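Local coordinates for protein dally-like, isoform A (Drosophila melanogaster, PDB 6XTZ) that serves as a cell-surface glypican that binds Wnt and Hedgehog proteins and shields the palmitoleate lipid of Wnt so that it can signal at a distance, at residues Gln64-Thr69 with Val220-Asp225; Ser74-Ile79 with Lys457-Asn462; Ser82-Phe87 with Gln205-Ala210; Ser211-Lys216 with His263-Glu268. The protein carries 5 engineered substitutions. All coordinates share one frame; numbering follows the deposited sequence. Where two conformers were deposited one is given.

Interaction 1: Gln64-Thr69 with Val220-Asp225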
loop_
_atom_site.group_PDB
_atom_site.type_symbol
_atom_site.label_atom_id
_atom_site.label_comp_id
_atom_site.label_asym_id
_atom_site.label_seq_id
_atom_site.Cartn_x
_atom_site.Cartn_y
_atom_site.Cartn_z
ATOM N N GLN A 64 -5.633 8.132 -25.298
ATOM C CA GLN A 64 -6.793 7.669 -24.542
ATOM C C GLN A 64 -6.392 6.657 -23.477
ATOM O O GLN A 64 -6.911 6.690 -22.356
ATOM C CB GLN A 64 -7.839 7.072 -25.484
ATOM C CG GLN A 64 -8.596 8.105 -26.306
ATOM C CD GLN A 64 -9.629 7.478 -27.225
ATOM O OE1 GLN A 64 -9.732 6.254 -27.320
ATOM N NE2 GLN A 64 -10.400 8.316 -27.907
ATOM N N LEU A 65 -5.470 5.748 -23.806
ATOM C CA LEU A 65 -5.018 4.774 -22.817
ATOM C C LEU A 65 -4.202 5.447 -21.721
ATOM O O LEU A 65 -4.387 5.156 -20.534
ATOM C CB LEU A 65 -4.209 3.666 -23.491
ATOM C CG LEU A 65 -3.627 2.602 -22.553
ATOM C CD1 LEU A 65 -4.707 2.017 -21.656
ATOM C CD2 LEU A 65 -2.931 1.499 -23.339
ATOM N N GLU A 66 -3.297 6.352 -22.099
ATOM C CA GLU A 66 -2.498 7.050 -21.097
ATOM C C GLU A 66 -3.364 7.957 -20.232
ATOM O O GLU A 66 -3.106 8.109 -19.032
ATOM C CB GLU A 66 -1.383 7.847 -21.773
ATOM C CG GLU A 66 -0.195 6.991 -22.183
ATOM C CD GLU A 66 0.896 7.783 -22.880
ATOM O OE1 GLU A 66 0.579 8.817 -23.509
ATOM O OE2 GLU A 66 2.073 7.368 -22.798
ATOM N N GLY A 67 -4.398 8.562 -20.817
ATOM C CA GLY A 67 -5.301 9.383 -20.027
ATOM C C GLY A 67 -6.126 8.569 -19.048
ATOM O O GLY A 67 -6.309 8.968 -17.894
ATOM N N HIS A 68 -6.631 7.413 -19.490
ATOM C CA HIS A 68 -7.469 6.591 -18.623
ATOM C C HIS A 68 -6.672 6.023 -17.454
ATOM O O HIS A 68 -7.154 6.012 -16.317
ATOM C CB HIS A 68 -8.113 5.465 -19.432
ATOM C CG HIS A 68 -9.038 4.597 -18.634
ATOM N ND1 HIS A 68 -10.399 4.809 -18.581
ATOM C CD2 HIS A 68 -8.796 3.513 -17.859
ATOM C CE1 HIS A 68 -10.956 3.894 -17.809
ATOM N NE2 HIS A 68 -10.005 3.096 -17.357
ATOM N N THR A 69 -5.452 5.547 -17.711
ATOM C CA THR A 69 -4.642 4.996 -16.630
ATOM C C THR A 69 -4.163 6.091 -15.686
ATOM O O THR A 69 -4.083 5.877 -14.471
ATOM C CB THR A 69 -3.453 4.221 -17.198
ATOM O OG1 THR A 69 -2.629 5.102 -17.970
ATOM C CG2 THR A 69 -3.935 3.077 -18.080
ATOM N N VAL A 220 6.035 6.123 -16.323
ATOM C CA VAL A 220 6.365 5.130 -17.339
ATOM C C VAL A 220 5.475 5.362 -18.553
ATOM O O VAL A 220 4.250 5.222 -18.473
ATOM C CB VAL A 220 6.200 3.703 -16.797
ATOM C CG1 VAL A 220 6.725 2.692 -17.805
ATOM C CG2 VAL A 220 6.916 3.556 -15.464
ATOM N N ARG A 221 6.092 5.709 -19.678
ATOM C CA ARG A 221 5.369 5.949 -20.915
ATOM C C ARG A 221 5.188 4.651 -21.692
ATOM O O ARG A 221 5.993 3.721 -21.584
ATOM C CB ARG A 221 6.106 6.969 -21.784
ATOM C CG ARG A 221 6.299 8.327 -21.133
ATOM C CD ARG A 221 7.099 9.255 -22.034
ATOM N NE ARG A 221 7.266 10.583 -21.452
ATOM C CZ ARG A 221 8.275 10.930 -20.658
ATOM N NH1 ARG A 221 8.346 12.162 -20.174
ATOM N NH2 ARG A 221 9.212 10.045 -20.348
ATOM N N LEU A 222 4.117 4.597 -22.476
ATOM C CA LEU A 222 3.908 3.470 -23.371
ATOM C C LEU A 222 4.979 3.459 -24.456
ATOM O O LEU A 222 5.480 4.505 -24.874
ATOM C CB LEU A 222 2.517 3.543 -24.000
ATOM C CG LEU A 222 1.356 3.581 -23.004
ATOM C CD1 LEU A 222 0.022 3.682 -23.729
ATOM C CD2 LEU A 222 1.386 2.359 -22.106
ATOM N N ASN A 223 5.343 2.261 -24.904
ATOM C CA ASN A 223 6.377 2.103 -25.915
ATOM C C ASN A 223 5.757 1.971 -27.304
ATOM O O ASN A 223 4.540 1.854 -27.466
ATOM C CB ASN A 223 7.269 0.896 -25.598
ATOM C CG ASN A 223 6.484 -0.393 -25.426
ATOM O OD1 ASN A 223 5.519 -0.656 -26.145
ATOM N ND2 ASN A 223 6.903 -1.208 -24.467
ATOM N N ALA A 224 6.627 1.986 -28.317
ATOM C CA ALA A 224 6.168 1.922 -29.702
ATOM C C ALA A 224 5.457 0.611 -30.007
ATOM O O ALA A 224 4.510 0.595 -30.802
ATOM C CB ALA A 224 7.346 2.122 -30.653
ATOM N N ASP A 225 5.889 -0.492 -29.391
ATOM C CA ASP A 225 5.223 -1.769 -29.629
ATOM C C ASP A 225 3.780 -1.747 -29.146
ATOM O O ASP A 225 2.924 -2.436 -29.714
ATOM C CB ASP A 225 5.990 -2.907 -28.955
ATOM C CG ASP A 225 7.313 -3.202 -29.638
ATOM O OD1 ASP A 225 7.636 -2.524 -30.637
ATOM O OD2 ASP A 225 8.030 -4.115 -29.179
#

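Interaction 2: Ser74-Ile79 with Lys457-Asn462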
loop_
_atom_site.group_PDB
_atom_site.type_symbol
_atom_site.label_atom_id
_atom_site.label_comp_id
_atom_site.label_asym_id
_atom_site.label_seq_id
_atom_site.Cartn_x
_atom_site.Cartn_y
_atom_site.Cartn_z
ATOM N N SER A 74 -3.730 8.066 -10.386
ATOM C CA SER A 74 -3.575 9.242 -9.533
ATOM C C SER A 74 -4.706 9.359 -8.517
ATOM O O SER A 74 -4.488 9.857 -7.406
ATOM C CB SER A 74 -3.497 10.509 -10.383
ATOM O OG SER A 74 -4.727 10.759 -11.035
ATOM N N ARG A 75 -5.913 8.916 -8.875
ATOM C CA ARG A 75 -7.027 8.978 -7.936
ATOM C C ARG A 75 -6.859 7.957 -6.816
ATOM O O ARG A 75 -7.151 8.254 -5.651
ATOM C CB ARG A 75 -8.344 8.766 -8.679
ATOM C CG ARG A 75 -9.591 8.941 -7.830
ATOM C CD ARG A 75 -10.712 9.560 -8.648
ATOM N NE ARG A 75 -10.669 9.124 -10.042
ATOM C CZ ARG A 75 -11.279 8.039 -10.508
ATOM N NH1 ARG A 75 -11.989 7.272 -9.691
ATOM N NH2 ARG A 75 -11.180 7.722 -11.791
ATOM N N MET A 76 -6.388 6.752 -7.145
ATOM C CA MET A 76 -6.072 5.777 -6.106
ATOM C C MET A 76 -4.918 6.263 -5.241
ATOM O O MET A 76 -4.969 6.172 -4.009
ATOM C CB MET A 76 -5.732 4.423 -6.729
ATOM C CG MET A 76 -5.263 3.396 -5.710
ATOM S SD MET A 76 -4.510 1.933 -6.439
ATOM C CE MET A 76 -3.014 2.629 -7.136
ATOM N N SER A 77 -3.864 6.780 -5.876
ATOM C CA SER A 77 -2.726 7.304 -5.126
ATOM C C SER A 77 -3.145 8.448 -4.212
ATOM O O SER A 77 -2.675 8.545 -3.072
ATOM C CB SER A 77 -1.632 7.759 -6.091
ATOM O OG SER A 77 -0.515 8.277 -5.390
ATOM N N GLY A 78 -4.031 9.324 -4.692
ATOM C CA GLY A 78 -4.462 10.448 -3.877
ATOM C C GLY A 78 -5.293 10.024 -2.681
ATOM O O GLY A 78 -5.118 10.546 -1.577
ATOM N N ILE A 79 -6.208 9.074 -2.883
ATOM C CA ILE A 79 -7.053 8.607 -1.788
ATOM C C ILE A 79 -6.213 7.909 -0.726
ATOM O O ILE A 79 -6.300 8.227 0.465
ATOM C CB ILE A 79 -8.166 7.687 -2.322
ATOM C CG1 ILE A 79 -9.194 8.494 -3.118
ATOM C CG2 ILE A 79 -8.841 6.945 -1.178
ATOM C CD1 ILE A 79 -10.284 7.646 -3.743
ATOM N N LYS A 457 -7.099 -4.011 -4.171
ATOM C CA LYS A 457 -6.248 -5.197 -4.206
ATOM C C LYS A 457 -5.962 -5.628 -5.640
ATOM O O LYS A 457 -4.807 -5.864 -6.012
ATOM C CB LYS A 457 -6.905 -6.333 -3.420
ATOM C CG LYS A 457 -6.101 -7.625 -3.382
ATOM C CD LYS A 457 -6.695 -8.604 -2.374
ATOM C CE LYS A 457 -5.917 -9.911 -2.326
ATOM N NZ LYS A 457 -6.031 -10.677 -3.596
ATOM N N LYS A 458 -7.007 -5.733 -6.461
ATOM C CA LYS A 458 -6.883 -6.141 -7.854
ATOM C C LYS A 458 -6.831 -4.948 -8.803
ATOM O O LYS A 458 -7.215 -5.072 -9.970
ATOM C CB LYS A 458 -8.036 -7.067 -8.237
ATOM C CG LYS A 458 -8.168 -8.311 -7.372
ATOM C CD LYS A 458 -7.091 -9.332 -7.696
ATOM C CE LYS A 458 -7.358 -10.653 -6.990
ATOM N NZ LYS A 458 -6.377 -11.700 -7.387
ATOM N N PHE A 459 -6.359 -3.794 -8.323
ATOM C CA PHE A 459 -6.426 -2.573 -9.121
ATOM C C PHE A 459 -5.624 -2.700 -10.411
ATOM O O PHE A 459 -6.098 -2.312 -11.484
ATOM C CB PHE A 459 -5.928 -1.378 -8.304
ATOM C CG PHE A 459 -5.738 -0.129 -9.119
ATOM C CD1 PHE A 459 -6.808 0.708 -9.389
ATOM C CD2 PHE A 459 -4.489 0.206 -9.622
ATOM C CE1 PHE A 459 -6.637 1.855 -10.144
ATOM C CE2 PHE A 459 -4.314 1.349 -10.380
ATOM C CZ PHE A 459 -5.389 2.175 -10.639
ATOM N N TRP A 460 -4.410 -3.243 -10.327
ATOM C CA TRP A 460 -3.520 -3.246 -11.482
ATOM C C TRP A 460 -3.937 -4.277 -12.524
ATOM O O TRP A 460 -3.883 -3.999 -13.726
ATOM C CB TRP A 460 -2.080 -3.477 -11.021
ATOM C CG TRP A 460 -1.601 -2.390 -10.108
ATOM C CD1 TRP A 460 -1.552 -2.425 -8.745
ATOM C CD2 TRP A 460 -1.131 -1.092 -10.493
ATOM N NE1 TRP A 460 -1.069 -1.234 -8.258
ATOM C CE2 TRP A 460 -0.803 -0.399 -9.310
ATOM C CE3 TRP A 460 -0.947 -0.453 -11.722
ATOM C CZ2 TRP A 460 -0.304 0.903 -9.321
ATOM C CZ3 TRP A 460 -0.453 0.839 -11.731
ATOM C CH2 TRP A 460 -0.136 1.503 -10.539
ATOM N N SER A 461 -4.362 -5.467 -12.093
ATOM C CA SER A 461 -4.821 -6.467 -13.050
ATOM C C SER A 461 -6.189 -6.126 -13.625
ATOM O O SER A 461 -6.566 -6.678 -14.664
ATOM C CB SER A 461 -4.860 -7.852 -12.400
ATOM O OG SER A 461 -5.733 -7.879 -11.282
ATOM N N ASN A 462 -6.932 -5.229 -12.981
ATOM C CA ASN A 462 -8.237 -4.805 -13.466
ATOM C C ASN A 462 -8.156 -3.641 -14.445
ATOM O O ASN A 462 -9.158 -3.338 -15.103
ATOM C CB ASN A 462 -9.135 -4.422 -12.284
ATOM C CG ASN A 462 -10.580 -4.213 -12.688
ATOM O OD1 ASN A 462 -11.327 -5.172 -12.879
ATOM N ND2 ASN A 462 -10.985 -2.955 -12.811
#

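Interaction 3: Ser82-Phe87 with Gln205-Ala210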
loop_
_atom_site.group_PDB
_atom_site.type_symbol
_atom_site.label_atom_id
_atom_site.label_comp_id
_atom_site.label_asym_id
_atom_site.label_seq_id
_atom_site.Cartn_x
_atom_site.Cartn_y
_atom_site.Cartn_z
ATOM N N SER A 82 -4.049 10.418 1.230
ATOM C CA SER A 82 -4.740 11.269 2.193
ATOM C C SER A 82 -5.238 10.460 3.385
ATOM O O SER A 82 -5.230 10.950 4.521
ATOM C CB SER A 82 -5.897 12.004 1.517
ATOM O OG SER A 82 -6.909 11.102 1.108
ATOM N N LYS A 83 -5.676 9.220 3.148
ATOM C CA LYS A 83 -6.088 8.362 4.255
ATOM C C LYS A 83 -4.915 8.025 5.163
ATOM O O LYS A 83 -5.091 7.881 6.379
ATOM C CB LYS A 83 -6.733 7.082 3.724
ATOM C CG LYS A 83 -8.047 7.300 2.988
ATOM C CD LYS A 83 -9.132 7.826 3.915
ATOM C CE LYS A 83 -10.444 7.995 3.165
ATOM N NZ LYS A 83 -11.545 8.475 4.045
ATOM N N ALA A 84 -3.715 7.887 4.595
ATOM C CA ALA A 84 -2.528 7.690 5.421
ATOM C C ALA A 84 -2.238 8.924 6.264
ATOM O O ALA A 84 -1.830 8.807 7.426
ATOM C CB ALA A 84 -1.328 7.343 4.542
ATOM N N THR A 85 -2.448 10.115 5.698
ATOM C CA THR A 85 -2.242 11.343 6.460
ATOM C C THR A 85 -3.288 11.491 7.560
ATOM O O THR A 85 -2.968 11.923 8.675
ATOM C CB THR A 85 -2.271 12.553 5.525
ATOM O OG1 THR A 85 -1.177 12.470 4.604
ATOM C CG2 THR A 85 -2.163 13.851 6.317
ATOM N N LYS A 86 -4.541 11.141 7.263
ATOM C CA LYS A 86 -5.579 11.183 8.287
ATOM C C LYS A 86 -5.292 10.177 9.393
ATOM O O LYS A 86 -5.527 10.455 10.574
ATOM C CB LYS A 86 -6.947 10.916 7.656
ATOM C CG LYS A 86 -8.109 10.974 8.636
ATOM C CD LYS A 86 -9.434 10.660 7.954
ATOM C CE LYS A 86 -10.593 10.716 8.939
ATOM N NZ LYS A 86 -11.893 10.361 8.302
ATOM N N PHE A 87 -4.771 9.004 9.028
ATOM C CA PHE A 87 -4.439 7.987 10.021
ATOM C C PHE A 87 -3.346 8.475 10.963
ATOM O O PHE A 87 -3.453 8.333 12.187
ATOM C CB PHE A 87 -4.015 6.700 9.315
ATOM C CG PHE A 87 -3.448 5.657 10.234
ATOM C CD1 PHE A 87 -4.285 4.824 10.957
ATOM C CD2 PHE A 87 -2.076 5.502 10.364
ATOM C CE1 PHE A 87 -3.766 3.859 11.797
ATOM C CE2 PHE A 87 -1.551 4.539 11.205
ATOM C CZ PHE A 87 -2.397 3.718 11.921
ATOM N N GLN A 205 2.791 3.918 7.523
ATOM C CA GLN A 205 3.962 4.154 6.682
ATOM C C GLN A 205 3.898 3.336 5.396
ATOM O O GLN A 205 4.238 3.836 4.317
ATOM C CB GLN A 205 5.246 3.835 7.449
ATOM C CG GLN A 205 5.548 4.804 8.578
ATOM C CD GLN A 205 5.777 6.218 8.091
ATOM O OE1 GLN A 205 6.281 6.434 6.988
ATOM N NE2 GLN A 205 5.398 7.193 8.910
ATOM N N ALA A 206 3.463 2.078 5.493
ATOM C CA ALA A 206 3.322 1.252 4.299
ATOM C C ALA A 206 2.244 1.803 3.374
ATOM O O ALA A 206 2.382 1.744 2.148
ATOM C CB ALA A 206 3.013 -0.195 4.688
ATOM N N LEU A 207 1.162 2.339 3.944
ATOM C CA LEU A 207 0.121 2.934 3.114
ATOM C C LEU A 207 0.638 4.173 2.391
ATOM O O LEU A 207 0.268 4.424 1.238
ATOM C CB LEU A 207 -1.101 3.276 3.967
ATOM C CG LEU A 207 -2.272 3.930 3.226
ATOM C CD1 LEU A 207 -2.792 3.020 2.120
ATOM C CD2 LEU A 207 -3.386 4.299 4.190
ATOM N N THR A 208 1.500 4.951 3.048
ATOM C CA THR A 208 2.084 6.124 2.406
ATOM C C THR A 208 3.003 5.722 1.260
ATOM O O THR A 208 2.934 6.291 0.165
ATOM C CB THR A 208 2.848 6.966 3.433
ATOM O OG1 THR A 208 1.928 7.529 4.376
ATOM C CG2 THR A 208 3.610 8.090 2.743
ATOM N N THR A 209 3.877 4.741 1.498
ATOM C CA THR A 209 4.796 4.302 0.453
ATOM C C THR A 209 4.044 3.721 -0.736
ATOM O O THR A 209 4.432 3.938 -1.890
ATOM C CB THR A 209 5.782 3.279 1.017
ATOM O OG1 THR A 209 5.062 2.248 1.701
ATOM C CG2 THR A 209 6.744 3.947 1.988
ATOM N N ALA A 210 2.958 2.987 -0.477
ATOM C CA ALA A 210 2.150 2.459 -1.572
ATOM C C ALA A 210 1.551 3.583 -2.406
ATOM O O ALA A 210 1.422 3.457 -3.629
ATOM C CB ALA A 210 1.047 1.557 -1.028
#

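Interaction 4: Ser211-Lys216 with His263-Glu268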
loop_
_atom_site.group_PDB
_atom_site.type_symbol
_atom_site.label_atom_id
_atom_site.label_comp_id
_atom_site.label_asym_id
_atom_site.label_seq_id
_atom_site.Cartn_x
_atom_site.Cartn_y
_atom_site.Cartn_z
ATOM N N SER A 211 1.174 4.689 -1.763
ATOM C CA SER A 211 0.670 5.836 -2.512
ATOM C C SER A 211 1.784 6.506 -3.304
ATOM O O SER A 211 1.551 7.011 -4.409
ATOM C CB SER A 211 0.011 6.837 -1.563
ATOM O OG SER A 211 -0.356 8.021 -2.251
ATOM N N GLU A 212 3.003 6.519 -2.759
ATOM C CA GLU A 212 4.120 7.153 -3.450
ATOM C C GLU A 212 4.567 6.325 -4.648
ATOM O O GLU A 212 4.788 6.866 -5.739
ATOM C CB GLU A 212 5.282 7.370 -2.481
ATOM C CG GLU A 212 4.969 8.319 -1.334
ATOM C CD GLU A 212 6.073 8.360 -0.293
ATOM O OE1 GLU A 212 6.932 7.452 -0.297
ATOM O OE2 GLU A 212 6.083 9.302 0.527
ATOM N N VAL A 213 4.712 5.008 -4.468
ATOM C CA VAL A 213 5.167 4.172 -5.574
ATOM C C VAL A 213 4.105 4.090 -6.661
ATOM O O VAL A 213 4.434 3.995 -7.849
ATOM C CB VAL A 213 5.580 2.772 -5.076
ATOM C CG1 VAL A 213 6.708 2.878 -4.063
ATOM C CG2 VAL A 213 4.391 2.020 -4.493
ATOM N N ALA A 214 2.824 4.136 -6.287
ATOM C CA ALA A 214 1.767 4.147 -7.293
ATOM C C ALA A 214 1.829 5.413 -8.134
ATOM O O ALA A 214 1.632 5.369 -9.354
ATOM C CB ALA A 214 0.399 4.011 -6.625
ATOM N N LYS A 215 2.112 6.554 -7.501
ATOM C CA LYS A 215 2.217 7.805 -8.243
ATOM C C LYS A 215 3.403 7.794 -9.200
ATOM O O LYS A 215 3.323 8.374 -10.288
ATOM C CB LYS A 215 2.324 8.979 -7.270
ATOM C CG LYS A 215 2.238 10.347 -7.923
ATOM C CD LYS A 215 2.231 11.451 -6.873
ATOM C CE LYS A 215 2.126 12.827 -7.507
ATOM N NZ LYS A 215 2.126 13.908 -6.482
ATOM N N LYS A 216 4.502 7.139 -8.819
ATOM C CA LYS A 216 5.678 7.083 -9.681
ATOM C C LYS A 216 5.461 6.214 -10.915
ATOM O O LYS A 216 6.178 6.384 -11.907
ATOM C CB LYS A 216 6.883 6.571 -8.896
ATOM C CG LYS A 216 7.404 7.530 -7.840
ATOM C CD LYS A 216 8.132 8.700 -8.476
ATOM C CE LYS A 216 8.773 9.590 -7.424
ATOM N NZ LYS A 216 9.533 10.714 -8.040
ATOM N N HIS A 263 3.528 -6.038 -14.434
ATOM C CA HIS A 263 3.207 -7.425 -14.099
ATOM C C HIS A 263 3.676 -7.781 -12.694
ATOM O O HIS A 263 2.874 -8.190 -11.846
ATOM C CB HIS A 263 3.821 -8.376 -15.127
ATOM C CG HIS A 263 3.392 -9.799 -14.957
ATOM N ND1 HIS A 263 2.174 -10.267 -15.402
ATOM C CD2 HIS A 263 4.012 -10.855 -14.376
ATOM C CE1 HIS A 263 2.066 -11.551 -15.112
ATOM N NE2 HIS A 263 3.166 -11.932 -14.488
ATOM N N GLU A 264 4.985 -7.661 -12.447
ATOM C CA GLU A 264 5.526 -7.907 -11.114
ATOM C C GLU A 264 4.899 -6.973 -10.091
ATOM O O GLU A 264 4.557 -7.393 -8.979
ATOM C CB GLU A 264 7.045 -7.730 -11.120
ATOM C CG GLU A 264 7.831 -8.862 -11.754
ATOM C CD GLU A 264 9.289 -8.500 -11.964
ATOM O OE1 GLU A 264 9.584 -7.760 -12.927
ATOM O OE2 GLU A 264 10.138 -8.940 -11.159
ATOM N N PHE A 265 4.741 -5.698 -10.454
ATOM C CA PHE A 265 4.187 -4.718 -9.528
ATOM C C PHE A 265 2.760 -5.073 -9.139
ATOM O O PHE A 265 2.345 -4.822 -8.002
ATOM C CB PHE A 265 4.243 -3.325 -10.153
ATOM C CG PHE A 265 4.011 -2.209 -9.176
ATOM C CD1 PHE A 265 5.048 -1.736 -8.389
ATOM C CD2 PHE A 265 2.762 -1.626 -9.052
ATOM C CE1 PHE A 265 4.842 -0.706 -7.492
ATOM C CE2 PHE A 265 2.549 -0.596 -8.157
ATOM C CZ PHE A 265 3.591 -0.135 -7.376
ATOM N N ASP A 266 2.001 -5.665 -10.065
ATOM C CA ASP A 266 0.640 -6.087 -9.753
ATOM C C ASP A 266 0.627 -7.208 -8.719
ATOM O O ASP A 266 -0.170 -7.178 -7.776
ATOM C CB ASP A 266 -0.072 -6.524 -11.031
ATOM C CG ASP A 266 -1.352 -7.281 -10.757
ATOM O OD1 ASP A 266 -2.212 -6.752 -10.024
ATOM O OD2 ASP A 266 -1.500 -8.401 -11.287
ATOM N N SER A 267 1.504 -8.204 -8.877
ATOM C CA SER A 267 1.499 -9.332 -7.951
ATOM C C SER A 267 1.941 -8.906 -6.557
ATOM O O SER A 267 1.351 -9.332 -5.556
ATOM C CB SER A 267 2.389 -10.457 -8.484
ATOM O OG SER A 267 3.742 -10.049 -8.568
ATOM N N GLU A 268 2.968 -8.059 -6.468
ATOM C CA GLU A 268 3.401 -7.573 -5.162
ATOM C C GLU A 268 2.376 -6.630 -4.543
ATOM O O GLU A 268 2.276 -6.550 -3.313
ATOM C CB GLU A 268 4.761 -6.885 -5.276
ATOM C CG GLU A 268 5.888 -7.809 -5.709
ATOM C CD GLU A 268 6.198 -8.888 -4.684
ATOM O OE1 GLU A 268 5.768 -8.759 -3.518
ATOM O OE2 GLU A 268 6.876 -9.869 -5.047
#

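Interaction 1: Gln64-Thr69 with Val220-Asp225
Leu65 and Glu66 meet Leu222 where the long helix 51-110 of the all-helical glypican core passes the loop leading into helix 224-234. Methyl CD1 of Leu222 lies 3.7 Å from CD2 of Leu65 and 3.7 Å from CG of Glu66. The Leu65 and Leu222 side chains cross at about a right angle, while Glu66 and Leu222 point at each other from opposite directions. Beyond this apolar contact the carboxylate of Glu66 reaches the loop backbone, Leu222 N giving OE2 a weak hydrogen bond of 3.5 Å that is nonetheless nearly straight (167°). The Glu66 chain is extended beyond CG, which carries OE2 past the leucine to its amide. With the carboxylate of Glu66 gone, as in an alanine here, the Leu222 amide would probably lose this acceptor and the leucine the methylene against its CD1. Further out, Leu65 also packs on Ile255 and Cys258 of helix 248-258 and on Val467, while Arg221 O takes a hydrogen bond from Gln515. Asn223 is the N-cap of helix 224-234, its OD1 bonded to Cys226 N. One turn on from Leu65, Thr69 OG1 donates to Leu65 O at 3.1 Å, from the face of that carbonyl opposite Thr69 N.

Interaction 2: Ser74-Ile79 with Lys457-Asn462
A Met-aromatic contact in the buried interior of the glypican helical bundle joins Met76 of helix 51-110 to Phe459 of helix 459-467. The sulfur sits over one face of the phenyl ring, displaced from the middle toward the rim: SD is 3.7 Å from the ring centroid of Phe459, 17° off the normal, and its nearest ring atoms are CG and CD2. Because the methionine chain bends at its last torsion (chi3 67°), methyl CE turns back over the same ring, 3.7 Å from Phe459 CE2, in a CH-pi contact. The same methyl also reaches Trp460, with CE 3.9 Å from CZ2. The two aromatic residues brace each other in turn, since Phe459 CD2 stands 3.6 Å above the centre of the indole of Trp460. Replacing Phe459 with an alanine would probably rob the Met76 sulfur of its aromatic partner and leave the indole without the ring edge that covers one face. Around them, Trp269 of helix 263-283 and Ala214 of helix 185-216 touch Met76, and the indole meets Trp269 and Phe265 edge-to-face. The contact thus lies where helices 51-110, 185-216, 263-283 and 459-467 come together.

Interaction 3: Ser82-Phe87 with Gln205-Ala210
Helices 51-110 and 185-216 run nearly antiparallel here, the short axes of 82-87 and 205-210 approaching to 8.7 Å at a crossing angle of -157°, with the CA atoms of Ala84 and Thr208 only 5.7 Å apart. The close approach falls at Ala84, whose lone methyl points at the facing helix and fits beside Leu207 and Thr208. CB of Ala84 is 3.7 Å from CD2 of Leu207 and 3.3 Å from OG1 of Thr208, a van der Waals contact with the hydroxyl rather than a polar bond. Leu207 has CG anti to its backbone N (chi1 179°), which sends the isobutyl group across to the long helix; there CD2 also rests 3.6 Å from the backbone N of Ala84. The Thr208 hydroxyl finds its polar partners in Lys88 NZ and in Gly204 O, one turn back on its own helix. Lys83 skirts the contact with its CB, while its ammonium runs off to a salt bridge with Asp448. Ile449 of helix 441-455 and Met276 of helix 263-283 cover Leu207 further. The result is a near-antiparallel helix pair, brought close at an alanine, within the elongated all-helical glypican core.

Interaction 4: Ser211-Lys216 with His263-Glu268
The phenyl ring of Phe265 meets Val213 at its edge: methyl CG2 of the valine lies in the ring plane, 3.7 Å from CZ and 4.1 Å from CE1 of Phe265. The contact belongs to the buried core of the glypican helical bundle, where helix 263-283 sends this aromatic side chain toward helix 185-216. The backbones stay well separated, the CA atoms of Ala214 and Phe265 being 9.5 Å apart, so the phenylalanine spans most of the gap by itself. Its CG is anti to the backbone N (chi1 -166°), which extends the ring away from its own helix and puts CZ foremost. Val213 answers with just one of its two branches, CG2, held between the backbone N and the carbonyl carbon; CG1 makes no close approach to the ring. Ala214, the next residue, brings its backbone N to 4.5 Å from Phe265 CZ. Val217 of the following loop touches the ring as well, and His525 of helix 513-538 also packs on Val213. Within helix 263-283, the first turn is tied by a side chain: Ser267 OG donates to the backbone O of Glu264 at 2.8 Å, tilted 24° from the carbonyl plane and sharing that oxygen with Glu268 N.

Helix 51-110 supplies one side of interactions 1, 2 and 3 in sequence order, and helix 185-216 carries interactions 3 and 4. Interactions 2 and 4 are the nearest pair, with centres about 9 Å apart, and they touch: Asp266 OD1 packs against Trp460 CB, and Ser211 OG is probably hydrogen-bonded to Ser77 O. Interactions 1 and 3 lie farthest apart, about 27 Å between centres. Along the chain, interactions 3 and 4 are in series, both nested within the loop closed by interaction 2, whereas interaction 1 crosses 2 and 4. Residues distant in sequence, including the segment following the unmodelled 324-437 region, are thereby gathered along one elongated helical body.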